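Long-range contact in ornithine carbamoyltransferase (Giardia intestinalis, PDB 3GRF), which probably transfers the carbamoyl group of carbamoyl phosphate to ornithine, yielding citrulline, in the arginine degradation pathway: residues E20-K32 with H312-K326. Sequence-based numbering, arbitrary orientation.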
# COMPACT_ATOMS: atom_id res chain seq x y z
N GLU A 20 10.76 30.02 6.91
CA GLU A 20 10.24 28.67 6.94
C GLU A 20 10.72 27.88 5.74
O GLU A 20 11.05 26.71 5.88
CB GLU A 20 8.71 28.66 7.00
CG GLU A 20 8.22 29.13 8.34
CD GLU A 20 6.74 29.29 8.39
OE1 GLU A 20 6.09 29.53 7.34
OE2 GLU A 20 6.22 29.15 9.52
N LEU A 21 10.74 28.50 4.57
CA LEU A 21 11.25 27.83 3.37
C LEU A 21 12.73 27.53 3.49
O LEU A 21 13.16 26.46 3.11
CB LEU A 21 11.00 28.70 2.13
CG LEU A 21 11.60 28.19 0.82
CD1 LEU A 21 11.45 26.64 0.78
CD2 LEU A 21 10.95 28.90 -0.45
N ALA A 22 13.50 28.46 4.06
CA ALA A 22 14.94 28.27 4.28
C ALA A 22 15.25 27.25 5.37
O ALA A 22 16.25 26.55 5.28
CB ALA A 22 15.59 29.60 4.61
N TYR A 23 14.41 27.19 6.41
CA TYR A 23 14.48 26.13 7.41
C TYR A 23 14.19 24.75 6.79
O TYR A 23 14.88 23.79 7.06
CB TYR A 23 13.50 26.43 8.55
CG TYR A 23 13.33 25.28 9.52
CD1 TYR A 23 14.19 25.11 10.60
CD2 TYR A 23 12.33 24.36 9.33
CE1 TYR A 23 14.03 24.03 11.47
CE2 TYR A 23 12.17 23.31 10.19
CZ TYR A 23 13.02 23.13 11.23
OH TYR A 23 12.80 22.07 12.05
N LEU A 24 13.19 24.66 5.93
CA LEU A 24 12.82 23.36 5.33
C LEU A 24 13.94 22.82 4.47
O LEU A 24 14.22 21.62 4.51
CB LEU A 24 11.54 23.50 4.53
CG LEU A 24 10.32 22.75 5.10
CD1 LEU A 24 10.47 22.38 6.56
CD2 LEU A 24 9.12 23.58 4.88
N ILE A 25 14.60 23.74 3.74
CA ILE A 25 15.76 23.44 2.87
C ILE A 25 16.89 22.87 3.71
O ILE A 25 17.34 21.78 3.45
CB ILE A 25 16.23 24.68 2.03
CG1 ILE A 25 15.25 24.94 0.87
CG2 ILE A 25 17.61 24.49 1.48
CD1 ILE A 25 15.11 26.40 0.45
N ASP A 26 17.30 23.58 4.74
CA ASP A 26 18.33 23.08 5.64
C ASP A 26 17.97 21.79 6.38
O ASP A 26 18.85 20.98 6.70
CB ASP A 26 18.67 24.17 6.66
CG ASP A 26 19.28 25.37 6.04
OD1 ASP A 26 19.99 25.23 5.01
OD2 ASP A 26 19.06 26.47 6.58
N ARG A 27 16.69 21.62 6.71
CA ARG A 27 16.26 20.38 7.38
C ARG A 27 16.38 19.21 6.36
O ARG A 27 16.93 18.15 6.65
CB ARG A 27 14.85 20.58 7.90
CG ARG A 27 14.31 19.43 8.69
CD ARG A 27 14.17 19.88 10.09
NE ARG A 27 13.51 18.89 10.91
CZ ARG A 27 13.81 18.66 12.18
NH1 ARG A 27 14.81 19.33 12.75
NH2 ARG A 27 13.16 17.74 12.84
N ALA A 28 15.90 19.44 5.14
CA ALA A 28 16.02 18.45 4.06
C ALA A 28 17.47 18.06 3.88
O ALA A 28 17.79 16.90 3.69
CB ALA A 28 15.49 19.04 2.73
N LEU A 29 18.35 19.06 3.88
CA LEU A 29 19.78 18.83 3.68
C LEU A 29 20.38 18.05 4.84
O LEU A 29 21.24 17.17 4.65
CB LEU A 29 20.50 20.17 3.52
CG LEU A 29 20.41 20.89 2.19
CD1 LEU A 29 21.00 22.28 2.39
CD2 LEU A 29 21.14 20.07 1.10
N ASP A 30 19.91 18.34 6.04
CA ASP A 30 20.45 17.58 7.20
C ASP A 30 19.89 16.18 7.27
O ASP A 30 20.56 15.28 7.74
CB ASP A 30 20.21 18.28 8.53
CG ASP A 30 20.92 17.56 9.69
OD1 ASP A 30 20.26 17.13 10.64
OD2 ASP A 30 22.15 17.38 9.61
N MET A 31 18.65 15.99 6.82
CA MET A 31 18.06 14.64 6.73
C MET A 31 18.67 13.82 5.62
O MET A 31 18.69 12.60 5.71
CB MET A 31 16.56 14.70 6.49
CG MET A 31 15.81 15.40 7.59
SD MET A 31 14.12 15.60 7.13
CE MET A 31 13.32 15.80 8.72
N LYS A 32 19.14 14.48 4.57
CA LYS A 32 19.93 13.80 3.53
C LYS A 32 21.21 13.20 4.00
O LYS A 32 21.53 12.04 3.65
CB LYS A 32 20.19 14.71 2.35
CG LYS A 32 20.57 13.87 1.14
CD LYS A 32 20.80 14.73 -0.10
CE LYS A 32 21.20 13.82 -1.26
NZ LYS A 32 21.46 14.57 -2.52
N HIS A 312 14.16 13.58 0.32
CA HIS A 312 14.58 14.33 1.49
C HIS A 312 13.76 15.61 1.72
O HIS A 312 13.49 16.00 2.83
CB HIS A 312 16.06 14.65 1.33
CG HIS A 312 16.88 13.49 0.86
ND1 HIS A 312 17.04 12.35 1.61
CD2 HIS A 312 17.52 13.27 -0.31
CE1 HIS A 312 17.78 11.49 0.94
NE2 HIS A 312 18.10 12.03 -0.22
N SER A 313 13.39 16.30 0.65
CA SER A 313 12.50 17.47 0.80
C SER A 313 11.08 17.09 1.25
O SER A 313 10.36 17.88 1.86
CB SER A 313 12.49 18.23 -0.51
OG SER A 313 12.13 17.32 -1.54
N ALA A 314 10.69 15.86 0.97
CA ALA A 314 9.39 15.37 1.42
C ALA A 314 9.46 15.10 2.89
O ALA A 314 8.51 15.42 3.60
CB ALA A 314 8.95 14.10 0.65
N MET A 315 10.56 14.50 3.36
CA MET A 315 10.67 14.14 4.78
C MET A 315 10.63 15.42 5.61
O MET A 315 10.11 15.41 6.73
CB MET A 315 12.00 13.42 5.08
CG MET A 315 12.30 12.13 4.31
SD MET A 315 13.96 11.45 4.57
CE MET A 315 15.00 12.90 4.53
N ALA A 316 11.22 16.49 5.08
CA ALA A 316 11.29 17.77 5.78
C ALA A 316 9.93 18.38 5.84
O ALA A 316 9.48 18.86 6.87
CB ALA A 316 12.27 18.72 5.07
N VAL A 317 9.23 18.43 4.72
CA VAL A 317 7.90 19.00 4.74
C VAL A 317 6.90 18.28 5.64
O VAL A 317 6.17 18.92 6.41
CB VAL A 317 7.34 19.04 3.31
CG1 VAL A 317 5.92 19.47 3.37
CG2 VAL A 317 8.21 19.97 2.45
N LEU A 318 6.85 16.94 5.55
CA LEU A 318 5.99 16.10 6.38
C LEU A 318 6.36 16.30 7.85
O LEU A 318 5.53 16.56 8.65
CB LEU A 318 6.11 14.62 5.97
CG LEU A 318 5.55 14.36 4.53
CD1 LEU A 318 5.92 13.00 3.95
CD2 LEU A 318 4.03 14.54 4.50
N ASP A 319 7.62 16.21 8.17
CA ASP A 319 8.06 16.39 9.55
C ASP A 319 7.57 17.70 10.13
O ASP A 319 6.97 17.73 11.20
CB ASP A 319 9.59 16.35 9.63
CG ASP A 319 10.08 16.46 11.05
OD1 ASP A 319 9.89 15.46 11.77
OD2 ASP A 319 10.60 17.53 11.44
N PHE A 320 7.84 18.77 9.41
CA PHE A 320 7.43 20.10 9.80
C PHE A 320 5.93 20.22 9.98
O PHE A 320 5.49 20.81 10.93
CB PHE A 320 7.90 21.07 8.73
CG PHE A 320 7.74 22.51 9.09
CD1 PHE A 320 8.48 23.07 10.12
CD2 PHE A 320 6.91 23.33 8.34
CE1 PHE A 320 8.37 24.41 10.40
CE2 PHE A 320 6.79 24.66 8.63
CZ PHE A 320 7.53 25.20 9.66
N PHE A 321 5.12 19.71 9.05
CA PHE A 321 3.66 19.90 9.22
C PHE A 321 3.08 18.99 10.27
O PHE A 321 2.07 19.32 10.90
CB PHE A 321 2.90 19.83 7.87
CG PHE A 321 2.96 21.13 7.09
CD1 PHE A 321 1.96 22.08 7.22
CD2 PHE A 321 4.07 21.45 6.32
CE1 PHE A 321 2.03 23.29 6.54
CE2 PHE A 321 4.15 22.67 5.65
CZ PHE A 321 3.14 23.60 5.77
N LEU A 322 3.76 17.86 10.49
CA LEU A 322 3.43 16.90 11.54
C LEU A 322 3.56 17.58 12.94
O LEU A 322 2.79 17.27 13.85
CB LEU A 322 4.37 15.69 11.47
CG LEU A 322 3.73 14.30 11.22
CD1 LEU A 322 2.30 14.44 10.68
CD2 LEU A 322 4.59 13.49 10.25
N HIS A 323 4.55 18.48 13.10
CA HIS A 323 4.81 19.30 14.30
C HIS A 323 4.36 20.76 13.95
O HIS A 323 3.16 21.06 14.02
CB HIS A 323 6.26 19.06 14.78
CG HIS A 323 6.74 17.53 14.86
ND1 HIS A 323 6.86 16.72 13.74
CD2 HIS A 323 7.10 16.76 15.93
CE1 HIS A 323 7.25 15.51 14.12
NE2 HIS A 323 7.42 15.51 15.43
N ASP A 324 5.30 21.64 13.57
CA ASP A 324 5.10 23.00 12.98
C ASP A 324 6.23 23.94 13.27
O ASP A 324 6.30 25.01 12.68
CB ASP A 324 3.87 23.79 13.40
CG ASP A 324 2.75 23.50 12.35
OD1 ASP A 324 2.73 22.38 11.81
OD2 ASP A 324 1.92 24.39 12.12
N CYS A 325 7.09 23.61 14.17
CA CYS A 325 7.99 24.68 14.46
C CYS A 325 9.44 24.54 14.14
O CYS A 325 10.01 23.48 13.92
CB CYS A 325 7.81 25.09 15.93
SG CYS A 325 7.80 23.69 17.10
N LYS A 326 9.96 25.74 14.14
CA LYS A 326 11.36 25.96 13.92
C LYS A 326 11.65 26.39 12.49
O LYS A 326 10.80 26.96 11.81
CB LYS A 326 12.13 24.69 14.26
CG LYS A 326 12.35 24.48 15.75
CD LYS A 326 13.80 24.73 16.10
CE LYS A 326 14.67 23.55 15.73
NZ LYS A 326 14.00 22.24 15.99
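Ala316 packs as a knob into a hole formed by Leu24, Arg27, Ala28 and Met31, where the axes of segments 20-32 and 312-322 approach to 7.9 Å, N-to-C directions 122° apart. Ala316 CB lies 4.0 Å from Ala28 CB; two meeting methyls are consistent with this close approach. Leu24 CD1 meets Phe320 CB at 3.6 Å, and Met31 CE lies 3.9 Å from Asp319 CB.

Aromatic groups occupy both ends. Lys32 CG sits over the His312 ring face, 3.4 Å from its centroid, a CH-pi contact; with CG anti to the backbone N and an extended chain, its NZ forms a salt bridge to Glu147. The Tyr23 ring lies obliquely to that of Phe320, planes 45° apart, while Lys326 C stands 3.3 Å above the Tyr23 ring centre.

The polar link is a salt bridge, Arg27 NH2 to Asp319 OD2 at 2.9 Å, plus a weak bond from NE. Both nitrogens address OD2, so the pairing is not bidentate; NH2 meets it 40° out of the carboxylate plane.

The contact thus joins the C-terminal helix to the carbamoyl phosphate-binding domain, with one carboxylate shared by Arg27 and, through OD1, Arg41, whose charges would probably stabilise its ionised form.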